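Local coordinates for siderophore biosynthesis lipase/esterase, putative (Aspergillus fumigatus, PDB 6GUP), which hydrolyses the ester bonds of the fungal siderophore fusarinine C, giving fusarinine and freeing iron, but leaves triacetylfusarinine C intact, at residues K35-F41 with E66-L72; L16-T20 with Q95-Y99; P156-M162 with L273-M279; H85-T90 with Q127-Y132. The contacts are given in a common frame with arbitrary orientation. Residue numbers count along the deposited sequence, not the author numbering.

Interaction 1: residues K35-F41 with E66-L72; sequences KPHSLLF and EWSLFTL
Two neighbouring parallel strands of the central alpha/beta-hydrolase sheet, 37-41 and 67-72, belong to a beta-alpha-beta unit whose crossover carries helix 55-61. Both are extended; their axes approach to 4.6 Å at 27°. His-37 pairs with Trp-67, Ser-38 with Ser-68, Leu-39 with Leu-69 and Leu-40 with Phe-70, at CA-CA distances of 4.7 to 5.2 Å.

The backbone hydrogen bonds follow the parallel pattern, in which His-37 and Leu-39 each bond to two residues of the other strand and Phe-41 to one: His-37 N to Glu-66 O (3.2 Å), Ser-68 N to His-37 O (3.2 Å), Leu-39 N to Ser-68 O (3.1 Å), Phe-70 N to Leu-39 O (2.8 Å) and Phe-41 N to Phe-70 O (2.7 Å). Ahead of the strand, Lys-35 NZ bonds chiefly to Thr-65 O and only weakly to Trp-67 O.

On the face carrying His-37, Leu-39, Trp-67 and Leu-69, the Trp-67 ring (chi1 m, chi2 84°) receives His-37 CB over its six-membered ring, 3.4 Å from the centroid, a CH-pi contact. Leu-39 CD2 meets Leu-69 CD1 at 3.9 Å, both leucines being t,p. The other face carries Leu-40 (t,p), whose CD1 lies 3.7 Å from Phe-70 CB and 4.1 Å from Leu-72 CD2; helix 86-108 covers it, with Lys-104 NZ bonded to the hydroxyls of Ser-38 and Ser-68. At the C-terminal end, water 1 joins Phe-41 O (2.7 Å) to Leu-72 N (2.9 Å).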
# COMPACT_ATOMS: atom_id res chain seq x y z
N LYS A 35 15.49 18.32 13.27
CA LYS A 35 14.43 18.39 12.25
C LYS A 35 13.10 18.77 12.90
O LYS A 35 12.18 17.96 12.95
CB LYS A 35 14.27 17.04 11.56
CG LYS A 35 15.49 16.50 10.85
CD LYS A 35 15.86 17.31 9.63
CE LYS A 35 16.97 16.62 8.87
NZ LYS A 35 17.50 17.40 7.73
N PRO A 36 12.98 20.01 13.40
CA PRO A 36 11.71 20.44 14.01
C PRO A 36 10.54 20.55 13.02
O PRO A 36 9.39 20.47 13.43
CB PRO A 36 12.06 21.81 14.62
CG PRO A 36 13.21 22.30 13.82
CD PRO A 36 13.99 21.09 13.40
N HIS A 37 10.85 20.73 11.73
CA HIS A 37 9.84 20.95 10.69
C HIS A 37 9.62 19.69 9.84
O HIS A 37 10.49 18.82 9.76
CB HIS A 37 10.28 22.12 9.80
CG HIS A 37 10.74 23.31 10.58
ND1 HIS A 37 9.93 23.98 11.47
CD2 HIS A 37 11.94 23.95 10.60
CE1 HIS A 37 10.60 24.98 12.01
NE2 HIS A 37 11.82 24.99 11.50
N SER A 38 8.44 19.62 9.22
CA SER A 38 7.99 18.41 8.51
C SER A 38 7.31 18.74 7.18
O SER A 38 6.46 19.62 7.12
CB SER A 38 6.99 17.65 9.39
OG SER A 38 7.57 17.30 10.63
N LEU A 39 7.69 18.01 6.13
CA LEU A 39 7.01 18.05 4.84
C LEU A 39 6.35 16.70 4.59
O LEU A 39 7.04 15.70 4.37
CB LEU A 39 8.02 18.37 3.72
CG LEU A 39 7.47 18.47 2.29
CD1 LEU A 39 6.47 19.61 2.16
CD2 LEU A 39 8.61 18.66 1.30
N LEU A 40 5.01 16.67 4.65
CA LEU A 40 4.25 15.46 4.33
C LEU A 40 3.88 15.48 2.85
O LEU A 40 3.14 16.35 2.39
CB LEU A 40 2.98 15.35 5.19
CG LEU A 40 2.10 14.11 4.98
CD1 LEU A 40 2.87 12.81 5.17
CD2 LEU A 40 0.91 14.15 5.92
N PHE A 41 4.41 14.50 2.12
CA PHE A 41 4.25 14.37 0.68
C PHE A 41 3.18 13.31 0.41
O PHE A 41 3.31 12.17 0.86
CB PHE A 41 5.59 13.96 0.07
CG PHE A 41 5.58 13.81 -1.42
CD1 PHE A 41 5.27 12.58 -2.00
CD2 PHE A 41 5.93 14.87 -2.25
CE1 PHE A 41 5.28 12.43 -3.38
CE2 PHE A 41 5.95 14.72 -3.63
CZ PHE A 41 5.62 13.50 -4.19
N GLU A 66 16.46 21.97 8.19
CA GLU A 66 15.68 21.61 9.38
C GLU A 66 14.33 20.94 9.05
O GLU A 66 13.47 20.80 9.94
CB GLU A 66 15.48 22.85 10.27
CG GLU A 66 16.73 23.26 11.04
CD GLU A 66 16.44 24.28 12.12
OE1 GLU A 66 15.76 25.29 11.83
OE2 GLU A 66 16.89 24.07 13.27
N TRP A 67 14.14 20.52 7.80
CA TRP A 67 12.94 19.80 7.36
C TRP A 67 13.25 18.33 7.11
O TRP A 67 14.29 18.02 6.50
CB TRP A 67 12.41 20.41 6.06
CG TRP A 67 11.98 21.83 6.18
CD1 TRP A 67 12.77 22.94 6.11
CD2 TRP A 67 10.64 22.29 6.40
NE1 TRP A 67 12.01 24.07 6.27
CE2 TRP A 67 10.70 23.70 6.45
CE3 TRP A 67 9.40 21.65 6.56
CZ2 TRP A 67 9.56 24.49 6.65
CZ3 TRP A 67 8.27 22.44 6.76
CH2 TRP A 67 8.36 23.84 6.81
N SER A 68 12.38 17.45 7.57
CA SER A 68 12.42 16.03 7.20
C SER A 68 11.20 15.69 6.34
O SER A 68 10.10 16.17 6.60
CB SER A 68 12.49 15.13 8.43
OG SER A 68 11.26 15.08 9.12
N LEU A 69 11.42 14.86 5.32
CA LEU A 69 10.38 14.49 4.36
C LEU A 69 9.64 13.25 4.83
O LEU A 69 10.27 12.27 5.24
CB LEU A 69 11.02 14.23 2.99
CG LEU A 69 10.14 13.78 1.83
CD1 LEU A 69 9.12 14.84 1.45
CD2 LEU A 69 11.00 13.43 0.63
N PHE A 70 8.31 13.29 4.77
CA PHE A 70 7.45 12.13 5.02
C PHE A 70 6.64 11.78 3.78
O PHE A 70 6.21 12.68 3.05
CB PHE A 70 6.46 12.42 6.15
CG PHE A 70 7.07 12.51 7.51
CD1 PHE A 70 7.71 13.67 7.92
CD2 PHE A 70 6.99 11.44 8.40
CE1 PHE A 70 8.27 13.76 9.19
CE2 PHE A 70 7.54 11.53 9.67
CZ PHE A 70 8.19 12.69 10.07
N THR A 71 6.43 10.49 3.57
CA THR A 71 5.43 9.98 2.63
C THR A 71 4.54 9.03 3.42
O THR A 71 4.93 8.60 4.51
CB THR A 71 6.07 9.23 1.45
OG1 THR A 71 6.90 8.17 1.94
CG2 THR A 71 6.92 10.18 0.61
N LEU A 72 3.36 8.70 2.90
CA LEU A 72 2.41 7.87 3.65
C LEU A 72 1.51 6.98 2.81
O LEU A 72 1.35 7.19 1.60
CB LEU A 72 1.54 8.73 4.58
CG LEU A 72 0.26 9.39 4.02
CD1 LEU A 72 -0.47 10.12 5.13
CD2 LEU A 72 0.57 10.33 2.87
O HOH W 1 2.89 9.60 0.17

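Interaction 2: residues L16-T20 with Q95-Y99; sequences LHHYT and QCLKY
The strand outermost within the chain, 12-18, here meets a sheet-flanking helix of the alpha/beta-hydrolase fold. Residues 16-18 are extended, Tyr-19 takes phi/psi -85/-24, and 95-99 is regular helix; the closest CA pair is Tyr-19 with Cys-96, 5.4 Å apart. Tyr-19, at chi1 p and chi2 89°, lays a ring face against the helix. Cys-96 (chi1 t) sits over it, with CB 3.7 Å and SG 4.1 Å from the Tyr-19 ring centroid, a CH-pi and a sulfur-aromatic contact; Tyr-19 OH bonds to Thr-73 O. Tyr-99 (t, chi2 81°) reaches back along the strand, its CB 3.6 Å from Tyr-19 CB, with Tyr-19 CA over one face of the Tyr-99 ring. His-17 (m, chi2 -95°) directs NE2 to Glu-27. Beside this contact, Leu-16 pairs antiparallel with a strand of the second subunit, carrying the sheet across the homodimer. Tyr-99 OH lies 2.8 Å from His-17 ND1, a hydrogen bond, and 2.7 Å from water 2, which also accepts from His-18 N at 2.8 Å.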
# COMPACT_ATOMS: atom_id res chain seq x y z
N LEU A 16 10.31 4.02 9.44
CA LEU A 16 8.92 3.63 9.18
C LEU A 16 8.09 3.79 10.45
O LEU A 16 8.35 3.13 11.46
CB LEU A 16 8.85 2.19 8.68
CG LEU A 16 7.48 1.71 8.17
CD1 LEU A 16 7.07 2.45 6.90
CD2 LEU A 16 7.50 0.21 7.92
N HIS A 17 7.10 4.68 10.39
CA HIS A 17 6.20 4.95 11.51
C HIS A 17 4.83 4.33 11.29
O HIS A 17 4.47 4.03 10.16
CB HIS A 17 6.00 6.46 11.68
CG HIS A 17 7.28 7.23 11.83
ND1 HIS A 17 7.81 7.56 13.05
CD2 HIS A 17 8.13 7.73 10.90
CE1 HIS A 17 8.93 8.24 12.87
NE2 HIS A 17 9.15 8.35 11.57
N HIS A 18 4.09 4.15 12.38
CA HIS A 18 2.69 3.76 12.34
C HIS A 18 1.86 4.89 12.95
O HIS A 18 1.88 5.08 14.16
CB HIS A 18 2.48 2.46 13.13
CG HIS A 18 2.57 1.22 12.30
ND1 HIS A 18 1.46 0.49 11.92
CD2 HIS A 18 3.63 0.58 11.76
CE1 HIS A 18 1.84 -0.54 11.20
NE2 HIS A 18 3.15 -0.51 11.08
N TYR A 19 1.16 5.65 12.10
CA TYR A 19 0.27 6.72 12.58
C TYR A 19 -1.14 6.19 12.94
O TYR A 19 -1.85 6.82 13.72
CB TYR A 19 0.23 7.91 11.61
CG TYR A 19 -0.53 7.72 10.30
CD1 TYR A 19 -1.89 8.01 10.22
CD2 TYR A 19 0.13 7.31 9.14
CE1 TYR A 19 -2.58 7.86 9.03
CE2 TYR A 19 -0.56 7.16 7.95
CZ TYR A 19 -1.91 7.44 7.89
OH TYR A 19 -2.59 7.29 6.71
N THR A 20 -1.52 5.06 12.35
CA THR A 20 -2.59 4.20 12.89
C THR A 20 -2.02 2.79 13.02
O THR A 20 -0.86 2.55 12.68
CB THR A 20 -3.86 4.18 12.00
OG1 THR A 20 -3.64 3.39 10.83
CG2 THR A 20 -4.28 5.59 11.60
N GLN A 95 -4.90 12.48 10.65
CA GLN A 95 -4.33 11.55 11.64
C GLN A 95 -2.81 11.46 11.54
O GLN A 95 -2.13 11.43 12.57
CB GLN A 95 -4.95 10.15 11.50
CG GLN A 95 -6.35 10.04 12.06
CD GLN A 95 -6.98 8.68 11.81
OE1 GLN A 95 -7.01 8.19 10.68
NE2 GLN A 95 -7.51 8.07 12.86
N CYS A 96 -2.29 11.42 10.32
CA CYS A 96 -0.84 11.39 10.08
C CYS A 96 -0.16 12.68 10.54
O CYS A 96 0.91 12.64 11.14
CB CYS A 96 -0.53 11.15 8.60
SG CYS A 96 1.20 10.78 8.28
N LEU A 97 -0.80 13.82 10.26
CA LEU A 97 -0.30 15.13 10.71
C LEU A 97 -0.27 15.25 12.23
O LEU A 97 0.69 15.78 12.79
CB LEU A 97 -1.14 16.26 10.13
CG LEU A 97 -1.05 16.49 8.62
CD1 LEU A 97 -2.10 17.49 8.18
CD2 LEU A 97 0.33 16.98 8.22
N LYS A 98 -1.31 14.75 12.90
CA LYS A 98 -1.35 14.71 14.36
C LYS A 98 -0.19 13.90 14.92
O LYS A 98 0.47 14.33 15.87
CB LYS A 98 -2.67 14.12 14.88
CG LYS A 98 -2.74 14.08 16.40
CD LYS A 98 -3.98 13.38 16.93
CE LYS A 98 -3.97 13.39 18.45
NZ LYS A 98 -5.27 12.97 19.03
N TYR A 99 0.04 12.73 14.33
CA TYR A 99 1.14 11.86 14.75
C TYR A 99 2.50 12.53 14.57
O TYR A 99 3.32 12.52 15.49
CB TYR A 99 1.12 10.53 13.98
CG TYR A 99 2.36 9.71 14.24
CD1 TYR A 99 2.48 8.94 15.40
CD2 TYR A 99 3.44 9.74 13.35
CE1 TYR A 99 3.62 8.20 15.65
CE2 TYR A 99 4.59 9.00 13.60
CZ TYR A 99 4.68 8.23 14.75
OH TYR A 99 5.81 7.50 15.00
O HOH W 2 5.01 4.93 14.92

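Interaction 3: residues P156-M162 with L273-M279; sequences PLDGAIM and LLRGKLM
Arg-275 folds its side chain (chi1 p, chi2 and chi3 t) back over Pro-156, with NH1 3.5 Å from Pro-156 CB and Pro-156 O over one face of the guanidinium. Its NE reaches Asp-158 OD1 at 3.2 Å, a hydrogen-bonded salt bridge, while Asp-158 OD2 bonds to Ile-117 N. Here the backbones run side by side: Leu-157 N donates to Leu-273 O (2.8 Å) and Arg-275 N to Leu-157 O (2.9 Å), making a single bridge between Leu-157 and Leu-274.

The register then slips by one residue. Gly-276 (phi/psi 174/-156) lies across from Asp-158 and Gly-159, so close that a CB would collide with Asp-158 O; its CA approaches that oxygen to 3.5 Å. Water 3 fills the gap, donating to Asp-158 O and accepting from Lys-277 N, both at 2.9 Å.

Beyond it begins a parallel ladder pairing Ala-160 with Leu-278 and Ile-161 with Met-279, CA-CA 4.9 and 4.8 Å. Its bonds are Ala-160 N to Lys-277 O (3.2 Å), Met-279 N to Ala-160 O (3.0 Å) and Met-162 N to Met-279 O (2.9 Å). Leu-278 CD1 (t,p) packs 4.0 Å from Ala-160 CB and 4.1 Å from Met-162 CG. The pair belongs to the central alpha/beta-hydrolase sheet, with strand 117-122 on the far side of 159-163; helix 125-134 packs on Leu-157, Met-162 and Leu-274, and Tyr-348 of helix 335-353 on Ile-161 and Met-279.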
# COMPACT_ATOMS: atom_id res chain seq x y z
N PRO A 156 -4.64 22.97 11.17
CA PRO A 156 -4.24 23.91 10.12
C PRO A 156 -2.79 23.69 9.68
O PRO A 156 -1.95 23.28 10.49
CB PRO A 156 -4.40 25.29 10.79
CG PRO A 156 -5.14 25.04 12.07
CD PRO A 156 -4.75 23.65 12.47
N LEU A 157 -2.52 23.95 8.41
CA LEU A 157 -1.20 23.77 7.82
C LEU A 157 -0.45 25.10 7.77
O LEU A 157 -1.06 26.15 7.57
CB LEU A 157 -1.32 23.20 6.40
CG LEU A 157 -2.21 21.96 6.23
CD1 LEU A 157 -2.35 21.63 4.76
CD2 LEU A 157 -1.65 20.77 6.99
N ASP A 158 0.87 25.04 7.95
CA ASP A 158 1.73 26.21 7.78
C ASP A 158 2.06 26.46 6.30
O ASP A 158 2.54 27.54 5.95
CB ASP A 158 3.02 26.05 8.58
CG ASP A 158 2.77 25.93 10.07
OD1 ASP A 158 2.47 26.96 10.71
OD2 ASP A 158 2.86 24.80 10.60
N GLY A 159 1.82 25.46 5.46
CA GLY A 159 2.01 25.59 4.02
C GLY A 159 1.30 24.50 3.24
O GLY A 159 0.94 23.46 3.80
N ALA A 160 1.09 24.75 1.95
CA ALA A 160 0.48 23.77 1.06
C ALA A 160 1.05 23.90 -0.35
O ALA A 160 1.10 25.00 -0.90
CB ALA A 160 -1.03 23.94 1.04
N ILE A 161 1.48 22.78 -0.92
CA ILE A 161 2.05 22.74 -2.27
C ILE A 161 1.26 21.72 -3.10
O ILE A 161 0.92 20.64 -2.61
CB ILE A 161 3.55 22.36 -2.26
CG1 ILE A 161 4.36 23.35 -1.39
CG2 ILE A 161 4.12 22.36 -3.68
CD1 ILE A 161 5.74 22.86 -1.03
N MET A 162 0.97 22.08 -4.35
CA MET A 162 0.34 21.16 -5.31
C MET A 162 1.20 21.10 -6.57
O MET A 162 1.35 22.10 -7.27
CB MET A 162 -1.08 21.62 -5.66
CG MET A 162 -2.00 21.76 -4.46
SD MET A 162 -3.75 21.74 -4.89
CE MET A 162 -3.96 23.33 -5.68
N LEU A 273 -7.72 26.48 7.46
CA LEU A 273 -6.75 25.39 7.61
C LEU A 273 -5.44 25.62 6.84
O LEU A 273 -4.63 24.70 6.71
CB LEU A 273 -7.39 24.06 7.19
CG LEU A 273 -8.59 23.60 8.04
CD1 LEU A 273 -9.24 22.39 7.40
CD2 LEU A 273 -8.18 23.29 9.47
N LEU A 274 -5.23 26.84 6.35
CA LEU A 274 -3.95 27.23 5.75
C LEU A 274 -3.50 28.58 6.30
O LEU A 274 -3.91 29.63 5.79
CB LEU A 274 -4.06 27.27 4.22
CG LEU A 274 -2.81 27.68 3.42
CD1 LEU A 274 -1.60 26.83 3.78
CD2 LEU A 274 -3.09 27.59 1.92
N ARG A 275 -2.68 28.54 7.36
CA ARG A 275 -2.03 29.75 7.88
C ARG A 275 -0.65 29.92 7.21
O ARG A 275 0.40 29.86 7.85
CB ARG A 275 -1.95 29.76 9.42
CG ARG A 275 -1.31 28.55 10.09
CD ARG A 275 -0.76 28.92 11.46
NE ARG A 275 -0.24 27.77 12.19
CZ ARG A 275 -0.96 26.89 12.88
NH1 ARG A 275 -2.29 26.99 12.98
NH2 ARG A 275 -0.35 25.88 13.50
N GLY A 276 -0.70 30.15 5.90
CA GLY A 276 0.48 30.23 5.06
C GLY A 276 0.09 30.37 3.60
O GLY A 276 -1.03 30.80 3.30
N LYS A 277 0.99 29.97 2.71
CA LYS A 277 0.79 30.17 1.27
C LYS A 277 0.46 28.87 0.54
O LYS A 277 0.90 27.79 0.94
CB LYS A 277 2.05 30.78 0.64
CG LYS A 277 2.62 31.99 1.38
CD LYS A 277 1.73 33.23 1.24
CE LYS A 277 2.15 34.09 0.07
NZ LYS A 277 1.05 34.97 -0.40
N LEU A 278 -0.34 28.98 -0.53
CA LEU A 278 -0.58 27.88 -1.46
C LEU A 278 0.29 28.07 -2.70
O LEU A 278 0.08 29.03 -3.45
CB LEU A 278 -2.06 27.82 -1.87
CG LEU A 278 -2.44 26.79 -2.95
CD1 LEU A 278 -2.16 25.36 -2.48
CD2 LEU A 278 -3.89 26.94 -3.35
N MET A 279 1.25 27.18 -2.91
CA MET A 279 2.08 27.20 -4.11
C MET A 279 1.69 26.07 -5.07
O MET A 279 1.74 24.90 -4.70
CB MET A 279 3.57 27.09 -3.77
CG MET A 279 4.48 27.34 -4.97
SD MET A 279 6.22 27.56 -4.56
CE MET A 279 6.64 25.91 -4.01
O HOH W 3 3.52 29.01 3.71

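Interaction 4: residues H85-T90 with Q127-Y132; sequences HLDRDT and QCVLHY
Gln-127 opens the helical segment 127-132 with its CB 3.9 Å from Leu-86 CD2, the side chain being m,t. The two helices cross steeply, at -80° with 9.3 Å between the axes of 86-90 and 127-132; Gln-127, Cys-128, His-131 and Tyr-132, on one side of their helix, make the contacts. Cys-128 (chi1 m) lies across from Leu-86, their CA atoms 6.1 Å apart; its SG is 4.0 Å from Leu-86 CD2 and 3.3 Å from Asp-89 OD2, while Asp-89 OD1 bonds to Ser-76 OG. Helix 125-134 begins at the last glycine of the GxSxG sequence Gly-121 to Gly-125, consistent with the nucleophile elbow of an alpha/beta-hydrolase, and the start of helix 86-108 packs across it. His-131 (t, chi2 96°) points its CA-to-CB bond toward 85-90: Leu-86 CB (Leu-86 is m,t) stands over one face, 3.5 Å from the His-131 ring centroid, a CH-pi contact. At the ring edge, His-131 NE2 donates to Asp-87 OD1 at 2.7 Å, and Thr-90 OG1 lies 3.4 Å from His-131 CD2 while donating to Leu-86 O at 3.0 Å. Tyr-132 (chi1 t) lies across from Thr-90, their CA atoms 5.4 Å apart; Tyr-132 CD2 is 4.0 Å from Thr-90 CG2, and the Tyr-132 hydroxyl bonds to Met-155 O.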
# COMPACT_ATOMS: atom_id res chain seq x y z
N HIS A 85 -13.63 8.85 -2.25
CA HIS A 85 -12.46 8.50 -1.45
C HIS A 85 -11.77 9.69 -0.76
O HIS A 85 -11.02 9.48 0.20
CB HIS A 85 -11.45 7.73 -2.32
CG HIS A 85 -10.71 8.59 -3.30
ND1 HIS A 85 -11.19 8.84 -4.57
CD2 HIS A 85 -9.53 9.24 -3.21
CE1 HIS A 85 -10.34 9.62 -5.21
NE2 HIS A 85 -9.32 9.87 -4.41
N LEU A 86 -12.01 10.91 -1.24
CA LEU A 86 -11.30 12.09 -0.73
C LEU A 86 -11.59 12.44 0.73
O LEU A 86 -10.71 12.95 1.42
CB LEU A 86 -11.57 13.33 -1.61
CG LEU A 86 -10.87 13.43 -2.97
CD1 LEU A 86 -11.18 14.78 -3.61
CD2 LEU A 86 -9.37 13.24 -2.86
N ASP A 87 -12.81 12.17 1.20
CA ASP A 87 -13.16 12.40 2.61
C ASP A 87 -12.35 11.52 3.56
O ASP A 87 -11.85 12.00 4.59
CB ASP A 87 -14.67 12.18 2.87
CG ASP A 87 -15.54 13.35 2.41
OD1 ASP A 87 -15.01 14.44 2.10
OD2 ASP A 87 -16.77 13.17 2.37
N ARG A 88 -12.21 10.25 3.22
CA ARG A 88 -11.42 9.30 4.01
C ARG A 88 -9.91 9.60 3.93
O ARG A 88 -9.21 9.50 4.93
CB ARG A 88 -11.69 7.88 3.54
CG ARG A 88 -11.13 6.78 4.44
CD ARG A 88 -11.41 5.42 3.83
NE ARG A 88 -10.87 5.34 2.47
CZ ARG A 88 -11.35 4.59 1.47
NH1 ARG A 88 -12.40 3.79 1.63
NH2 ARG A 88 -10.75 4.64 0.28
N ASP A 89 -9.44 9.93 2.73
CA ASP A 89 -8.06 10.39 2.51
C ASP A 89 -7.70 11.53 3.45
O ASP A 89 -6.67 11.51 4.13
CB ASP A 89 -7.86 10.89 1.08
CG ASP A 89 -7.75 9.77 0.07
OD1 ASP A 89 -8.15 8.63 0.38
OD2 ASP A 89 -7.24 10.04 -1.04
N THR A 90 -8.58 12.52 3.47
CA THR A 90 -8.44 13.71 4.29
C THR A 90 -8.36 13.40 5.80
O THR A 90 -7.54 14.00 6.51
CB THR A 90 -9.58 14.69 3.96
OG1 THR A 90 -9.34 15.28 2.68
CG2 THR A 90 -9.68 15.78 4.97
N GLN A 127 -5.40 16.64 -5.23
CA GLN A 127 -6.83 16.61 -4.89
C GLN A 127 -7.02 16.53 -3.38
O GLN A 127 -7.83 17.26 -2.82
CB GLN A 127 -7.54 15.41 -5.53
CG GLN A 127 -7.62 15.44 -7.05
CD GLN A 127 -8.09 14.12 -7.64
OE1 GLN A 127 -8.77 13.33 -6.98
NE2 GLN A 127 -7.73 13.88 -8.90
N CYS A 128 -6.25 15.65 -2.73
CA CYS A 128 -6.28 15.51 -1.27
C CYS A 128 -5.90 16.81 -0.54
O CYS A 128 -6.47 17.12 0.51
CB CYS A 128 -5.35 14.38 -0.81
SG CYS A 128 -5.59 12.82 -1.67
N VAL A 129 -4.95 17.56 -1.10
CA VAL A 129 -4.49 18.83 -0.52
C VAL A 129 -5.61 19.87 -0.55
O VAL A 129 -5.93 20.47 0.48
CB VAL A 129 -3.22 19.37 -1.23
CG1 VAL A 129 -2.82 20.74 -0.70
CG2 VAL A 129 -2.06 18.39 -1.07
N LEU A 130 -6.20 20.09 -1.73
CA LEU A 130 -7.30 21.06 -1.89
C LEU A 130 -8.56 20.63 -1.12
O LEU A 130 -9.26 21.48 -0.56
CB LEU A 130 -7.62 21.28 -3.37
CG LEU A 130 -8.72 22.30 -3.73
CD1 LEU A 130 -8.50 23.65 -3.06
CD2 LEU A 130 -8.80 22.48 -5.24
N HIS A 131 -8.84 19.33 -1.10
CA HIS A 131 -9.98 18.78 -0.35
C HIS A 131 -9.78 18.94 1.16
O HIS A 131 -10.73 19.28 1.87
CB HIS A 131 -10.17 17.30 -0.71
CG HIS A 131 -11.52 16.75 -0.35
ND1 HIS A 131 -12.56 16.68 -1.26
CD2 HIS A 131 -11.98 16.20 0.79
CE1 HIS A 131 -13.61 16.13 -0.68
NE2 HIS A 131 -13.28 15.83 0.57
N TYR A 132 -8.56 18.71 1.64
CA TYR A 132 -8.19 18.96 3.04
C TYR A 132 -8.49 20.41 3.45
O TYR A 132 -9.05 20.65 4.52
CB TYR A 132 -6.70 18.64 3.27
CG TYR A 132 -6.23 18.69 4.71
CD1 TYR A 132 -5.89 19.91 5.31
CD2 TYR A 132 -6.11 17.53 5.46
CE1 TYR A 132 -5.46 19.95 6.63
CE2 TYR A 132 -5.68 17.56 6.79
CZ TYR A 132 -5.35 18.78 7.36
OH TYR A 132 -4.93 18.83 8.67

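How the interactions relate
Interactions 1 and 3 are strand pairs of one sheet, centres 14 Å apart, with strand 117-122 between them. Helix 86-108 ties the set together, serving interaction 4 near its start and interaction 2 farther along. Leu-97 of that helix meets three contacts: its CD2 is 3.7 Å from Leu-40 CD2 of interaction 1, and its CD1 is 3.5 Å from Leu-157 CD2 of interaction 3 and 3.2 Å from Tyr-132 OH of interaction 4. Tyr-132 also touches interaction 3, its O lying 3.4 Å from Leu-273 CD1. The probable triad Ser-123, His-327 and Asp-286 has Phe-41 and Gln-127 nearby, whereas interaction 2 takes part in the dimer interface.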